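Local coordinates for oxidase/hydroxylase (Streptomyces hygroscopicus subsp. hygroscopicus, PDB 4XCB) that binds hygromycin B, 2-oxoglutarate and a metal ion as an oxygenase of the phytanoyl-CoA dioxygenase family, acting in oxidative cyclization during orthosomycin biosynthesis, at the interface of chains A and B. Residues are numbered along the deposited sequence; one frame, centred on the assembly and turned at random. Chains: chain A/B, oxidase/hydroxylase.

The interface of chains A and B. Residues chain A 119, 121-124; chain B 84, 229, 231.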
loop_
_atom_site.group_PDB
_atom_site.type_symbol
_atom_site.label_atom_id
_atom_site.label_comp_id
_atom_site.label_asym_id
_atom_site.label_seq_id
_atom_site.Cartn_x
_atom_site.Cartn_y
_atom_site.Cartn_z
ATOM N N VAL A 119 -15.764 4.898 -9.661
ATOM C CA VAL A 119 -14.768 4.611 -8.634
ATOM C C VAL A 119 -14.544 3.110 -8.514
ATOM O O VAL A 119 -15.419 2.316 -8.872
ATOM C CB VAL A 119 -15.179 5.210 -7.262
ATOM C CG1 VAL A 119 -15.278 6.717 -7.361
ATOM C CG2 VAL A 119 -16.520 4.633 -6.783
ATOM N N ARG A 121 -12.769 1.669 -5.574
ATOM C CA ARG A 121 -12.558 1.278 -4.183
ATOM C C ARG A 121 -13.857 1.487 -3.419
ATOM O O ARG A 121 -14.554 2.485 -3.627
ATOM C CB ARG A 121 -11.436 2.091 -3.538
ATOM C CG ARG A 121 -10.031 1.706 -3.965
ATOM C CD ARG A 121 -9.542 0.540 -3.115
ATOM N NE ARG A 121 -8.265 -0.026 -3.541
ATOM C CZ ARG A 121 -8.126 -0.866 -4.559
ATOM N NH1 ARG A 121 -9.190 -1.209 -5.270
ATOM N NH2 ARG A 121 -6.929 -1.364 -4.868
ATOM N N ASP A 122 -14.180 0.538 -2.546
ATOM C CA ASP A 122 -15.287 0.661 -1.601
ATOM C C ASP A 122 -14.639 0.715 -0.242
ATOM O O ASP A 122 -14.075 -0.286 0.218
ATOM C CB ASP A 122 -16.255 -0.527 -1.697
ATOM C CG ASP A 122 -17.493 -0.361 -0.820
ATOM O OD1 ASP A 122 -17.472 0.415 0.165
ATOM O OD2 ASP A 122 -18.510 -1.019 -1.130
ATOM N N LEU A 123 -14.707 1.879 0.403
ATOM C CA LEU A 123 -13.934 2.076 1.617
ATOM C C LEU A 123 -14.509 1.251 2.779
ATOM O O LEU A 123 -13.809 1.025 3.757
ATOM C CB LEU A 123 -13.829 3.572 1.965
ATOM C CG LEU A 123 -12.859 4.331 1.031
ATOM C CD1 LEU A 123 -12.682 5.790 1.453
ATOM C CD2 LEU A 123 -11.493 3.660 0.923
ATOM N N SER A 124 -15.729 0.721 2.641
ATOM C CA SER A 124 -16.313 -0.111 3.701
ATOM C C SER A 124 -15.614 -1.457 3.817
ATOM O O SER A 124 -15.728 -2.147 4.839
ATOM C CB SER A 124 -17.820 -0.343 3.470
ATOM O OG SER A 124 -18.066 -1.050 2.261
ATOM N N GLN B 84 -16.427 8.737 -2.838
ATOM C CA GLN B 84 -17.418 7.786 -2.356
ATOM C C GLN B 84 -18.740 8.517 -2.339
ATOM O O GLN B 84 -18.753 9.746 -2.323
ATOM C CB GLN B 84 -17.102 7.291 -0.938
ATOM C CG GLN B 84 -15.745 6.613 -0.762
ATOM C CD GLN B 84 -15.738 5.175 -1.275
ATOM O OE1 GLN B 84 -16.148 4.254 -0.572
ATOM N NE2 GLN B 84 -15.251 4.976 -2.498
ATOM N N PRO B 229 -17.821 8.804 3.829
ATOM C CA PRO B 229 -18.746 7.948 3.090
ATOM C C PRO B 229 -20.075 7.795 3.810
ATOM O O PRO B 229 -20.169 8.001 5.021
ATOM C CB PRO B 229 -18.024 6.617 3.037
ATOM C CG PRO B 229 -16.595 6.932 3.357
ATOM C CD PRO B 229 -16.653 8.066 4.319
ATOM N N PHE B 231 -21.523 5.263 4.874
ATOM C CA PHE B 231 -21.594 4.250 5.920
ATOM C C PHE B 231 -20.857 4.672 7.184
ATOM O O PHE B 231 -20.784 3.901 8.132
ATOM C CB PHE B 231 -21.043 2.907 5.427
ATOM C CG PHE B 231 -19.730 3.023 4.725
ATOM C CD1 PHE B 231 -19.681 3.197 3.348
ATOM C CD2 PHE B 231 -18.542 2.968 5.436
ATOM C CE1 PHE B 231 -18.467 3.314 2.701
ATOM C CE2 PHE B 231 -17.340 3.092 4.788
ATOM C CZ PHE B 231 -17.305 3.279 3.433
#
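The phenyl ring of B:Phe231 lies flat against the chain A turn, with CB of A:Ser124 over the centre of one face at 3.6 Å from its centroid, a CH-pi contact. The opposite face is backed by CB of B:Pro229 from its own chain, set toward the rim, so the ring is held between its own proline and the partner's serine. At the edge, in the ring plane, CB of A:Leu123 approaches CZ at 3.8 Å. The ring reaches this slot with CG between the backbone N and the carbonyl carbon (chi1 48°). A:Leu123 then carries the apolar contact on to B:Gln84: CG of A:Leu123 lies 3.8 Å from CD of B:Gln84, the amide carbon, and the leucine CD1 packs on CG of the glutamine.

Farther out, the bent B:Gln84 chain (chi2 -78°) presents its carboxamide to the backbone of A:Arg121 and A:Leu123 and uses both ends. NE2 donates to the carbonyl O of A:Arg121 at 2.8 Å; that oxygen lies near the amide plane, whereas the donor sits above the arginine's carbonyl plane. OE1 accepts the amide N-H of A:Leu123 at 2.9 Å in a nearly straight bond (170° at H), with the N-H above the plane of the glutamine's carbonyl. An alanine in place of B:Gln84 would probably leave this carbonyl and N-H without their partners across the interface and A:Leu123 less well covered. Within chain A, OD1 of A:Asp122 accepts from OG of A:Ser124 at 2.6 Å and from the same residue's N at 3.0 Å, both from one face of the carboxylate, which probably steadies the turn against the ring.

The chain A segment is a loop following strand 118-119. It meets the loop after helix 72-82 of chain B and the end of strand 220-229 with the loop beyond, one part of a two-fold interface whose biological role the structure alone does not show; the contact lies mostly among connecting segments of the family's double-stranded beta-helix.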